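Local coordinates for protein Atp-dependent DNA ligase (Psychromonas sp., PDB 4D05) that probably seals breaks in the DNA backbone at the expense of ATP, passing through an enzyme-bound adenylate, with a minimized DNA-binding surface, at residues A[30-33]-A[38-41]; A[64-69]-A[78-83]; A[212-217]-A[233-238]; A[225-230]-A[249-254]. All coordinates share one frame; numbering follows the deposited sequence.

Overall arrangement
From the N terminus, the chain first closes interaction 1, a beta hairpin of 30-33 with 38-41, and then, in series, interaction 2, where strand 62-67 meets the helix that follows it. The two touch, because strands 30-34 and 62-67 are neighbours in one sheet of the nucleotide-binding domain, and each includes a residue of the AMP pocket. Interactions 3 and 4 lie well apart from these, in the OB-like domain. Their segments alternate along the chain, 212-217, 225-230, 233-238, 249-254, so the two loops cross, and they touch, because strand 232-237 of interaction 3 and strand 250-256 of interaction 4 are neighbours in one sheet. Neither pair touches the other.

Interaction 1: A[30-33]-A[38-41]; sequences IRAY and QLIS
Tyr33 and Ile40 grip each other through both backbone polar groups, a worked case of the antiparallel hydrogen-bonded pair. Tyr33 N donates to Ile40 O at 2.8 Å, nearly straight and in the carbonyl plane; Ile40 N returns a bond to Tyr33 O, also 2.8 Å long but more bent, with the donor tilted 26° from the plane of the Tyr33 carbonyl. Two CA-H...O contacts widen the grip: Ala32 CA lies 3.4 Å from Ile40 O, and Leu39 CA approaches Tyr33 O equally closely. Each carbonyl oxygen thus meets one N-H and one C-H.

The side chains divide between the two faces of the hairpin. On one, the delta carbon of Ile40 comes to the edge of the Tyr33 ring, near its plane, with Ile40 CD1 4.3 Å from Tyr33 CD2. Tyr33 CG stands anti to its own nitrogen (chi1 172°), which turns an edge of the ring, at CD2, to the isoleucine. On the other, Leu39 brings a single methyl, CD2, to within 4.1 Å of Ala32 CB, and Phe95 of strand 94-99 packs against both residues.

Further out, Ala32 is bonded through its backbone to Gly64, which joins the hairpin to strand 62-67, while Ser41 OG is held by Gln43 and Asn45. Arg31 extends toward the bound AMP, its guanidinium fixed by a salt bridge to Asp63 and a bond to the carbonyl of Gln7. The arrangement is a beta hairpin at the margin of a mixed sheet, placing one wall residue of the nucleotide pocket in an ATP-dependent DNA ligase.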
loop_
_atom_site.group_PDB
_atom_site.type_symbol
_atom_site.label_atom_id
_atom_site.label_comp_id
_atom_site.label_asym_id
_atom_site.label_seq_id
_atom_site.Cartn_x
_atom_site.Cartn_y
_atom_site.Cartn_z
ATOM N N ILE A 30 -10.081 -0.935 3.758
ATOM C CA ILE A 30 -10.006 -2.114 4.581
ATOM C C ILE A 30 -10.175 -3.322 3.673
ATOM O O ILE A 30 -11.200 -3.445 2.997
ATOM C CB ILE A 30 -11.127 -2.106 5.647
ATOM C CG1 ILE A 30 -10.858 -1.007 6.682
ATOM C CG2 ILE A 30 -11.230 -3.453 6.353
ATOM C CD1 ILE A 30 -9.618 -1.239 7.532
ATOM N N ARG A 31 -9.170 -4.195 3.651
ATOM C CA ARG A 31 -9.248 -5.352 2.787
ATOM C C ARG A 31 -10.353 -6.291 3.239
ATOM O O ARG A 31 -10.542 -6.503 4.431
ATOM C CB ARG A 31 -7.931 -6.108 2.796
ATOM C CG ARG A 31 -7.884 -7.157 1.706
ATOM C CD ARG A 31 -6.539 -7.817 1.576
ATOM N NE ARG A 31 -6.582 -8.830 0.543
ATOM C CZ ARG A 31 -5.569 -9.147 -0.248
ATOM N NH1 ARG A 31 -4.411 -8.567 -0.118
ATOM N NH2 ARG A 31 -5.735 -10.070 -1.154
ATOM N N ALA A 32 -11.075 -6.864 2.284
ATOM C CA ALA A 32 -12.114 -7.845 2.587
ATOM C C ALA A 32 -12.063 -8.964 1.553
ATOM O O ALA A 32 -11.860 -8.721 0.367
ATOM C CB ALA A 32 -13.493 -7.200 2.604
ATOM N N TYR A 33 -12.265 -10.187 2.031
ATOM C CA TYR A 33 -12.378 -11.358 1.202
ATOM C C TYR A 33 -13.829 -11.806 1.244
ATOM O O TYR A 33 -14.391 -12.078 2.310
ATOM C CB TYR A 33 -11.475 -12.448 1.760
ATOM C CG TYR A 33 -11.615 -13.795 1.111
ATOM C CD1 TYR A 33 -11.003 -14.068 -0.064
ATOM C CD2 TYR A 33 -12.320 -14.810 1.715
ATOM C CE1 TYR A 33 -11.104 -15.339 -0.658
ATOM C CE2 TYR A 33 -12.429 -16.060 1.145
ATOM C CZ TYR A 33 -11.840 -16.306 -0.053
ATOM O OH TYR A 33 -11.933 -17.540 -0.655
ATOM N N GLN A 38 -20.186 -14.119 2.692
ATOM C CA GLN A 38 -19.850 -13.160 3.746
ATOM C C GLN A 38 -18.495 -12.516 3.410
ATOM O O GLN A 38 -17.694 -13.091 2.638
ATOM C CB GLN A 38 -19.814 -13.811 5.119
ATOM C CG GLN A 38 -18.707 -14.803 5.248
ATOM C CD GLN A 38 -18.893 -15.870 6.345
ATOM O OE1 GLN A 38 -18.083 -16.803 6.439
ATOM N NE2 GLN A 38 -19.950 -15.762 7.145
ATOM N N LEU A 39 -18.257 -11.366 4.010
ATOM C CA LEU A 39 -17.009 -10.622 3.881
ATOM C C LEU A 39 -16.145 -10.874 5.111
ATOM O O LEU A 39 -16.632 -10.767 6.245
ATOM C CB LEU A 39 -17.291 -9.111 3.759
ATOM C CG LEU A 39 -17.997 -8.697 2.477
ATOM C CD1 LEU A 39 -18.522 -7.279 2.573
ATOM C CD2 LEU A 39 -17.048 -8.824 1.294
ATOM N N ILE A 40 -14.879 -11.182 4.869
ATOM C CA ILE A 40 -13.937 -11.552 5.912
ATOM C C ILE A 40 -12.707 -10.650 5.901
ATOM O O ILE A 40 -12.125 -10.389 4.846
ATOM C CB ILE A 40 -13.490 -13.035 5.741
ATOM C CG1 ILE A 40 -14.742 -13.959 5.672
ATOM C CG2 ILE A 40 -12.507 -13.432 6.822
ATOM C CD1 ILE A 40 -14.445 -15.346 5.410
ATOM N N SER A 41 -12.287 -10.198 7.084
ATOM C CA SER A 41 -11.125 -9.312 7.200
ATOM C C SER A 41 -9.821 -10.078 7.085
ATOM O O SER A 41 -9.806 -11.284 7.156
ATOM C CB SER A 41 -11.136 -8.586 8.547
ATOM O OG SER A 41 -10.695 -9.463 9.591
#

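Interaction 2: A[64-69]-A[78-83]; sequences GELWIA and GIARTQ. With AMP (adenosine monophosphate), chain H.
Strand 64-67 and the last part of helix 73-80 meet without any backbone bond, the nearest CA atoms, those of Leu66 and Ala80, being 8.1 Å apart. This is helix-on-sheet packing in the nucleotide-binding domain, made by two pairs of apolar side chains. Leu66 CD1 rests 4.4 Å from Ala80 CB, a branched end against a bare methyl. Ile68, just beyond the strand, crosses Ile79 at about a right angle, and the two meet through their delta methyls, CD1 to CD1, at 4.2 Å. Within 78-83, Thr82 OG1 donates to Gly78 O in the carbonyl plane.

The other face of the strand looks toward the nucleotide. While Leu66 turns to the helix, Glu65 turns to the AMP: its chain bends at chi2 (-69°), bringing CG to 3.6 Å from C8 of the adenine and the carboxylate close to the ribose ring oxygen. A weak bond from Gly29 N reaches its OE1. An alanine here would remove the carboxylate and CG, and would probably open a gap beside C8 of the adenine and leave Gly29 N without this weak acceptor. Glu65 OE2 comes to 3.0 Å from AMP O4'; both oxygens are acceptors, making this close packing and not a hydrogen bond.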
loop_
_atom_site.group_PDB
_atom_site.type_symbol
_atom_site.label_atom_id
_atom_site.label_comp_id
_atom_site.label_asym_id
_atom_site.label_seq_id
_atom_site.Cartn_x
_atom_site.Cartn_y
_atom_site.Cartn_z
ATOM N N GLY A 64 -11.148 -7.641 -2.445
ATOM C CA GLY A 64 -11.310 -6.227 -2.702
ATOM C C GLY A 64 -11.017 -5.374 -1.493
ATOM O O GLY A 64 -10.581 -5.866 -0.437
ATOM N N GLU A 65 -11.235 -4.086 -1.684
ATOM C CA GLU A 65 -11.038 -3.107 -0.607
ATOM C C GLU A 65 -12.396 -2.474 -0.287
ATOM O O GLU A 65 -13.066 -1.980 -1.206
ATOM C CB GLU A 65 -10.124 -1.969 -1.076
ATOM C CG GLU A 65 -8.665 -2.279 -1.091
ATOM C CD GLU A 65 -7.993 -2.449 0.264
ATOM O OE1 GLU A 65 -8.154 -1.621 1.207
ATOM O OE2 GLU A 65 -7.160 -3.353 0.331
ATOM N N LEU A 66 -12.801 -2.476 0.981
ATOM C CA LEU A 66 -13.934 -1.652 1.395
ATOM C C LEU A 66 -13.390 -0.226 1.419
ATOM O O LEU A 66 -12.394 0.062 2.108
ATOM C CB LEU A 66 -14.447 -2.083 2.761
ATOM C CG LEU A 66 -14.935 -3.532 2.835
ATOM C CD1 LEU A 66 -15.219 -3.942 4.262
ATOM C CD2 LEU A 66 -16.185 -3.726 1.990
ATOM N N TRP A 67 -14.039 0.669 0.686
ATOM C CA TRP A 67 -13.486 1.996 0.470
ATOM C C TRP A 67 -14.587 2.965 0.096
ATOM O O TRP A 67 -15.576 2.606 -0.564
ATOM C CB TRP A 67 -12.483 1.875 -0.664
ATOM C CG TRP A 67 -11.702 3.090 -1.112
ATOM C CD1 TRP A 67 -10.528 3.577 -0.575
ATOM C CD2 TRP A 67 -11.964 3.884 -2.281
ATOM N NE1 TRP A 67 -10.061 4.641 -1.356
ATOM C CE2 TRP A 67 -10.916 4.819 -2.409
ATOM C CE3 TRP A 67 -12.965 3.868 -3.242
ATOM C CZ2 TRP A 67 -10.881 5.757 -3.447
ATOM C CZ3 TRP A 67 -12.917 4.798 -4.272
ATOM C CH2 TRP A 67 -11.875 5.712 -4.366
ATOM N N ILE A 68 -14.433 4.197 0.563
ATOM C CA ILE A 68 -15.397 5.247 0.273
ATOM C C ILE A 68 -14.879 6.214 -0.760
ATOM O O ILE A 68 -15.543 6.473 -1.775
ATOM C CB ILE A 68 -15.771 6.000 1.552
ATOM C CG1 ILE A 68 -16.490 5.046 2.516
ATOM C CG2 ILE A 68 -16.661 7.212 1.260
ATOM C CD1 ILE A 68 -16.665 5.577 3.919
ATOM N N ALA A 69 -13.713 6.764 -0.483
ATOM C CA ALA A 69 -13.067 7.742 -1.385
ATOM C C ALA A 69 -11.631 7.920 -0.945
ATOM O O ALA A 69 -11.252 7.458 0.115
ATOM C CB ALA A 69 -13.800 9.066 -1.263
ATOM N N GLY A 78 -13.681 2.914 10.641
ATOM C CA GLY A 78 -14.596 3.049 11.773
ATOM C C GLY A 78 -15.923 2.344 11.535
ATOM O O GLY A 78 -16.512 1.766 12.435
ATOM N N ILE A 79 -16.411 2.400 10.312
ATOM C CA ILE A 79 -17.648 1.693 9.996
ATOM C C ILE A 79 -17.402 0.176 10.009
ATOM O O ILE A 79 -18.166 -0.593 10.585
ATOM C CB ILE A 79 -18.189 2.145 8.627
ATOM C CG1 ILE A 79 -18.584 3.622 8.644
ATOM C CG2 ILE A 79 -19.371 1.281 8.209
ATOM C CD1 ILE A 79 -18.750 4.220 7.245
ATOM N N ALA A 80 -16.354 -0.261 9.333
ATOM C CA ALA A 80 -16.100 -1.683 9.183
ATOM C C ALA A 80 -15.839 -2.377 10.513
ATOM O O ALA A 80 -16.166 -3.563 10.634
ATOM C CB ALA A 80 -14.931 -1.907 8.158
ATOM N N ARG A 81 -15.312 -1.635 11.508
ATOM C CA ARG A 81 -15.057 -2.124 12.877
ATOM C C ARG A 81 -16.328 -2.221 13.695
ATOM O O ARG A 81 -16.337 -2.834 14.757
ATOM C CB ARG A 81 -14.221 -1.085 13.711
ATOM C CG ARG A 81 -12.821 -0.938 13.465
ATOM C CD ARG A 81 -12.153 -0.292 14.700
ATOM N NE ARG A 81 -12.467 1.118 14.975
ATOM C CZ ARG A 81 -11.979 2.138 14.263
ATOM N NH1 ARG A 81 -11.206 1.910 13.210
ATOM N NH2 ARG A 81 -12.245 3.395 14.597
ATOM N N THR A 82 -17.376 -1.512 13.273
ATOM C CA THR A 82 -18.618 -1.489 14.050
ATOM C C THR A 82 -19.358 -2.809 13.917
ATOM O O THR A 82 -19.615 -3.256 12.808
ATOM C CB THR A 82 -19.493 -0.342 13.607
ATOM O OG1 THR A 82 -18.784 0.874 13.804
ATOM C CG2 THR A 82 -20.776 -0.309 14.395
ATOM N N GLN A 83 -19.657 -3.444 15.055
ATOM C CA GLN A 83 -20.370 -4.718 15.061
ATOM C C GLN A 83 -21.886 -4.410 15.096
ATOM O O GLN A 83 -22.479 -4.184 16.163
ATOM C CB GLN A 83 -19.940 -5.590 16.242
ATOM C CG GLN A 83 -18.428 -5.830 16.356
ATOM C CD GLN A 83 -17.816 -6.413 15.093
ATOM O OE1 GLN A 83 -18.000 -7.597 14.801
ATOM N NE2 GLN A 83 -17.066 -5.590 14.336
HETATM P P AMP H . -0.234 -0.715 1.115
HETATM O O1P AMP H . 1.224 -0.965 1.375
HETATM O O2P AMP H . -1.217 -0.208 2.154
HETATM O "O5'" AMP H . -0.788 -2.007 0.380
HETATM C "C5'" AMP H . -2.116 -1.885 -0.075
HETATM C "C4'" AMP H . -2.824 -3.139 0.339
HETATM O "O4'" AMP H . -4.159 -3.143 -0.118
HETATM C "C3'" AMP H . -2.103 -4.281 -0.295
HETATM O "O3'" AMP H . -2.009 -5.263 0.749
HETATM C "C2'" AMP H . -3.010 -4.725 -1.406
HETATM O "O2'" AMP H . -2.860 -6.142 -1.287
HETATM C "C1'" AMP H . -4.404 -4.076 -1.153
HETATM N N9 AMP H . -4.828 -3.211 -2.306
HETATM C C8 AMP H . -5.279 -1.925 -2.334
HETATM N N7 AMP H . -5.523 -1.480 -3.592
HETATM C C5 AMP H . -5.272 -2.544 -4.388
HETATM C C6 AMP H . -5.270 -2.774 -5.835
HETATM N N6 AMP H . -5.649 -1.790 -6.664
HETATM N N1 AMP H . -4.930 -4.001 -6.244
HETATM C C2 AMP H . -4.503 -4.972 -5.424
HETATM N N3 AMP H . -4.457 -4.841 -4.109
HETATM C C4 AMP H . -4.819 -3.661 -3.551
#

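Interaction 3: A[212-217]-A[233-238]; sequences FKIGSG and ITYRFT
Phe212 drives the edge of its ring into the face of Tyr235, an edge-to-face (T-shaped) pair with centroids 5.3 Å apart and planes at 71°. The touching atom is Phe212 CZ, which stands 3.8 Å above the tyrosine ring, over its centre. Both aromatic residues hold CG between the backbone nitrogen and carbonyl carbon (chi1 61° in Phe212, 64° in Tyr235), which lets the rings reach across the interval between their strands. Ile214, two residues along from Phe212, comes in at about a right angle and sets its CD1 methyl 3.7 Å from Tyr235 CB, at the root of the ring.

Strands 211-214 and 232-237 are not neighbours in their sheet: 199-206 and 179-190 intervene, and the curled sheet of the OB-like domain brings them face to face across its interior. Pro246 touches both aromatic side chains. The hydroxyl of Tyr235 is satisfied by Asn206 ND2. A serine in place of the tyrosine would take away the ring and is likely to leave the edge of Phe212 facing a gap and Asn206 without that partner. Between the two segments themselves the chemistry is wholly apolar, with no hydrogen bond, which implies that fit and ring orientation, rather than polar pairing, define this contact.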
loop_
_atom_site.group_PDB
_atom_site.type_symbol
_atom_site.label_atom_id
_atom_site.label_comp_id
_atom_site.label_asym_id
_atom_site.label_seq_id
_atom_site.Cartn_x
_atom_site.Cartn_y
_atom_site.Cartn_z
ATOM N N PHE A 212 24.297 3.398 8.268
ATOM C CA PHE A 212 24.433 4.293 7.113
ATOM C C PHE A 212 24.241 5.730 7.483
ATOM O O PHE A 212 23.729 6.055 8.569
ATOM C CB PHE A 212 23.477 3.908 5.962
ATOM C CG PHE A 212 22.029 3.978 6.326
ATOM C CD1 PHE A 212 21.432 2.939 7.027
ATOM C CD2 PHE A 212 21.264 5.094 5.981
ATOM C CE1 PHE A 212 20.074 3.002 7.379
ATOM C CE2 PHE A 212 19.916 5.170 6.294
ATOM C CZ PHE A 212 19.319 4.114 7.015
ATOM N N LYS A 213 24.687 6.592 6.572
ATOM C CA LYS A 213 24.624 8.045 6.757
ATOM C C LYS A 213 23.330 8.640 6.215
ATOM O O LYS A 213 22.898 8.296 5.127
ATOM C CB LYS A 213 25.803 8.676 6.018
ATOM C CG LYS A 213 25.870 10.170 6.084
ATOM C CD LYS A 213 27.104 10.708 5.387
ATOM C CE LYS A 213 26.897 10.827 3.885
ATOM N NZ LYS A 213 28.036 11.622 3.333
ATOM N N ILE A 214 22.763 9.591 6.946
ATOM C CA ILE A 214 21.656 10.402 6.486
ATOM C C ILE A 214 22.037 11.864 6.609
ATOM O O ILE A 214 22.252 12.369 7.732
ATOM C CB ILE A 214 20.353 10.136 7.279
ATOM C CG1 ILE A 214 19.903 8.695 7.087
ATOM C CG2 ILE A 214 19.251 11.101 6.858
ATOM C CD1 ILE A 214 18.737 8.320 7.994
ATOM N N GLY A 215 22.138 12.548 5.461
ATOM C CA GLY A 215 22.578 13.945 5.456
ATOM C C GLY A 215 21.517 14.924 4.985
ATOM O O GLY A 215 21.760 16.125 4.982
ATOM N N SER A 216 20.356 14.417 4.572
ATOM C CA SER A 216 19.283 15.268 4.047
ATOM C C SER A 216 17.988 15.077 4.833
ATOM O O SER A 216 17.824 14.098 5.547
ATOM C CB SER A 216 19.041 14.956 2.561
ATOM O OG SER A 216 20.208 15.356 1.839
ATOM N N GLY A 217 17.068 16.017 4.680
ATOM C CA GLY A 217 15.779 15.960 5.349
ATOM C C GLY A 217 15.750 16.749 6.658
ATOM O O GLY A 217 14.757 16.699 7.375
ATOM N N ILE A 233 14.386 7.080 15.172
ATOM C CA ILE A 233 13.905 8.039 14.204
ATOM C C ILE A 233 13.293 7.293 13.045
ATOM O O ILE A 233 13.564 6.104 12.860
ATOM C CB ILE A 233 15.027 9.012 13.728
ATOM C CG1 ILE A 233 16.179 8.290 12.997
ATOM C CG2 ILE A 233 15.548 9.774 14.952
ATOM C CD1 ILE A 233 15.945 8.050 11.535
ATOM N N THR A 234 12.472 8.010 12.272
ATOM C CA THR A 234 11.941 7.486 11.033
ATOM C C THR A 234 12.689 8.137 9.886
ATOM O O THR A 234 12.911 9.357 9.890
ATOM C CB THR A 234 10.457 7.807 10.896
ATOM O OG1 THR A 234 9.730 7.068 11.885
ATOM C CG2 THR A 234 9.950 7.409 9.513
ATOM N N TYR A 235 13.085 7.310 8.923
ATOM C CA TYR A 235 13.712 7.793 7.708
ATOM C C TYR A 235 12.881 7.339 6.521
ATOM O O TYR A 235 12.090 6.405 6.635
ATOM C CB TYR A 235 15.150 7.317 7.590
ATOM C CG TYR A 235 15.313 5.830 7.470
ATOM C CD1 TYR A 235 15.368 5.029 8.605
ATOM C CD2 TYR A 235 15.437 5.233 6.235
ATOM C CE1 TYR A 235 15.518 3.641 8.504
ATOM C CE2 TYR A 235 15.590 3.861 6.113
ATOM C CZ TYR A 235 15.617 3.064 7.249
ATOM O OH TYR A 235 15.791 1.691 7.113
ATOM N N ARG A 236 13.086 8.028 5.408
ATOM C CA ARG A 236 12.352 7.799 4.185
ATOM C C ARG A 236 13.349 7.359 3.133
ATOM O O ARG A 236 14.517 7.778 3.158
ATOM C CB ARG A 236 11.657 9.110 3.803
ATOM C CG ARG A 236 10.866 9.049 2.527
ATOM C CD ARG A 236 10.057 10.295 2.360
ATOM N NE ARG A 236 9.124 10.498 3.469
ATOM C CZ ARG A 236 8.320 11.557 3.565
ATOM N NH1 ARG A 236 8.323 12.514 2.623
ATOM N NH2 ARG A 236 7.502 11.673 4.593
ATOM N N PHE A 237 12.934 6.454 2.241
ATOM C CA PHE A 237 13.853 5.903 1.261
ATOM C C PHE A 237 13.072 5.249 0.131
ATOM O O PHE A 237 11.863 5.150 0.193
ATOM C CB PHE A 237 14.766 4.866 1.931
ATOM C CG PHE A 237 14.053 3.604 2.338
ATOM C CD1 PHE A 237 13.282 3.567 3.472
ATOM C CD2 PHE A 237 14.158 2.439 1.569
ATOM C CE1 PHE A 237 12.624 2.401 3.853
ATOM C CE2 PHE A 237 13.501 1.259 1.960
ATOM C CZ PHE A 237 12.742 1.253 3.111
ATOM N N THR A 238 13.765 4.764 -0.871
ATOM C CA THR A 238 13.085 3.900 -1.846
ATOM C C THR A 238 14.058 2.858 -2.402
ATOM O O THR A 238 15.020 3.194 -3.083
ATOM C CB THR A 238 12.378 4.724 -2.937
ATOM O OG1 THR A 238 11.664 3.816 -3.784
ATOM C CG2 THR A 238 13.362 5.518 -3.771
#

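Interaction 4: A[225-230]-A[249-254]; sequences TPPPIG and ASFVRI. With SO4 (sulfate ion), chain D.
Pro227 is the bump of this contact, and Phe251 with Ile254 form the hollow that receives it. The setting is the OB-like domain, where the proline-rich loop after helix 220-224 lies against strand 250-256. Two corners of the Pro227 ring are used differently. CG reaches Phe251, at 3.9 Å from both CE1 and CZ, meeting the end of the ring away from its CB, as the two side chains slide past each other in opposite directions. CB of Pro227 instead faces Ile254, whose CD1 lies 3.9 Å away.

That one methyl of Ile254 in turn settles where the two prolines join, touching Pro227 CA and, at 3.9 Å, Pro228 CD; the isoleucine crosses Pro228 at about a right angle. Its CG1 is anti to the carbonyl carbon (chi1 -62°), which directs the CD1 branch into this notch. The Phe251 ring has further neighbours: the backbone nitrogen of Arg253, two residues on, sits above one face, over the ring centre, and Phe218 stacks with the ring.

Both residues facing the prolines lie on the same strand, but they are three apart. A classic beta bulge intervenes, in which Val252 and Arg253 together face Thr234. Arg253 points away from the loop, and its extended chain carries the guanidinium to a sulfate ion, probably from the crystallisation liquor, which Arg255 also binds. The ion lies at the guanidinium edge, with Arg253 NH1 donating to sulfate O3 at 3.1 Å and NH2 to O1 at 3.2 Å.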
loop_
_atom_site.group_PDB
_atom_site.type_symbol
_atom_site.label_atom_id
_atom_site.label_comp_id
_atom_site.label_asym_id
_atom_site.label_seq_id
_atom_site.Cartn_x
_atom_site.Cartn_y
_atom_site.Cartn_z
ATOM N N THR A 225 20.047 21.900 16.399
ATOM C CA THR A 225 19.665 21.056 17.530
ATOM C C THR A 225 19.301 19.670 17.015
ATOM O O THR A 225 18.167 19.399 16.645
ATOM C CB THR A 225 18.483 21.632 18.312
ATOM O OG1 THR A 225 18.808 22.965 18.742
ATOM C CG2 THR A 225 18.173 20.755 19.525
ATOM N N PRO A 226 20.288 18.793 16.941
ATOM C CA PRO A 226 20.086 17.507 16.292
ATOM C C PRO A 226 19.293 16.503 17.139
ATOM O O PRO A 226 19.113 16.679 18.362
ATOM C CB PRO A 226 21.525 17.012 16.083
ATOM C CG PRO A 226 22.249 17.550 17.230
ATOM C CD PRO A 226 21.676 18.955 17.401
ATOM N N PRO A 227 18.792 15.452 16.482
ATOM C CA PRO A 227 18.156 14.369 17.234
ATOM C C PRO A 227 19.152 13.789 18.231
ATOM O O PRO A 227 20.325 13.616 17.880
ATOM C CB PRO A 227 17.851 13.313 16.167
ATOM C CG PRO A 227 18.007 13.990 14.881
ATOM C CD PRO A 227 18.848 15.185 15.039
ATOM N N PRO A 228 18.693 13.466 19.440
ATOM C CA PRO A 228 19.607 12.882 20.427
ATOM C C PRO A 228 20.211 11.572 19.929
ATOM O O PRO A 228 19.520 10.753 19.293
ATOM C CB PRO A 228 18.697 12.605 21.626
ATOM C CG PRO A 228 17.544 13.551 21.461
ATOM C CD PRO A 228 17.330 13.628 19.970
ATOM N N ILE A 229 21.472 11.325 20.266
ATOM C CA ILE A 229 22.047 10.025 19.976
ATOM C C ILE A 229 21.283 9.033 20.832
ATOM O O ILE A 229 20.926 9.341 21.983
ATOM C CB ILE A 229 23.560 10.000 20.273
ATOM C CG1 ILE A 229 24.283 10.944 19.284
ATOM C CG2 ILE A 229 24.093 8.581 20.172
ATOM C CD1 ILE A 229 25.758 11.207 19.637
ATOM N N GLY A 230 20.931 7.898 20.229
ATOM C CA GLY A 230 20.169 6.866 20.901
ATOM C C GLY A 230 18.702 6.901 20.530
ATOM O O GLY A 230 17.979 5.923 20.821
ATOM N N ALA A 249 18.022 7.898 1.210
ATOM C CA ALA A 249 17.504 8.009 2.561
ATOM C C ALA A 249 17.549 9.458 3.075
ATOM O O ALA A 249 18.513 10.193 2.829
ATOM C CB ALA A 249 18.298 7.116 3.456
ATOM N N SER A 250 16.478 9.868 3.730
ATOM C CA SER A 250 16.385 11.194 4.297
ATOM C C SER A 250 15.710 11.096 5.666
ATOM O O SER A 250 14.957 10.180 5.940
ATOM C CB SER A 250 15.601 12.128 3.369
ATOM O OG SER A 250 14.289 11.642 3.201
ATOM N N PHE A 251 15.963 12.089 6.490
ATOM C CA PHE A 251 15.417 12.163 7.833
ATOM C C PHE A 251 13.975 12.614 7.788
ATOM O O PHE A 251 13.656 13.585 7.099
ATOM C CB PHE A 251 16.237 13.149 8.670
ATOM C CG PHE A 251 15.705 13.357 10.081
ATOM C CD1 PHE A 251 15.885 12.387 11.043
ATOM C CD2 PHE A 251 15.076 14.525 10.435
ATOM C CE1 PHE A 251 15.395 12.574 12.327
ATOM C CE2 PHE A 251 14.597 14.721 11.719
ATOM C CZ PHE A 251 14.760 13.760 12.658
ATOM N N VAL A 252 13.114 11.915 8.520
ATOM C CA VAL A 252 11.728 12.346 8.694
ATOM C C VAL A 252 11.550 13.001 10.064
ATOM O O VAL A 252 11.404 14.213 10.138
ATOM C CB VAL A 252 10.733 11.213 8.499
ATOM C CG1 VAL A 252 9.304 11.734 8.563
ATOM C CG2 VAL A 252 10.936 10.594 7.137
ATOM N N ARG A 253 11.571 12.210 11.137
ATOM C CA ARG A 253 11.270 12.742 12.467
ATOM C C ARG A 253 11.641 11.759 13.551
ATOM O O ARG A 253 11.834 10.559 13.294
ATOM C CB ARG A 253 9.783 13.092 12.597
ATOM C CG ARG A 253 8.886 11.869 12.622
ATOM C CD ARG A 253 7.453 12.279 12.353
ATOM N NE ARG A 253 6.486 11.188 12.303
ATOM C CZ ARG A 253 5.828 10.694 13.354
ATOM N NH1 ARG A 253 6.030 11.179 14.582
ATOM N NH2 ARG A 253 4.941 9.710 13.167
ATOM N N ILE A 254 11.792 12.293 14.760
ATOM C CA ILE A 254 12.014 11.483 15.949
ATOM C C ILE A 254 10.733 10.792 16.394
ATOM O O ILE A 254 9.668 11.411 16.441
ATOM C CB ILE A 254 12.509 12.396 17.082
ATOM C CG1 ILE A 254 13.848 13.036 16.681
ATOM C CG2 ILE A 254 12.611 11.631 18.392
ATOM C CD1 ILE A 254 14.293 14.166 17.591
HETATM S S SO4 D . 3.939 8.759 16.889
HETATM O O1 SO4 D . 3.167 9.314 15.759
HETATM O O2 SO4 D . 3.887 7.281 16.845
HETATM O O3 SO4 D . 5.384 9.133 16.881
HETATM O O4 SO4 D . 3.358 9.216 18.165
#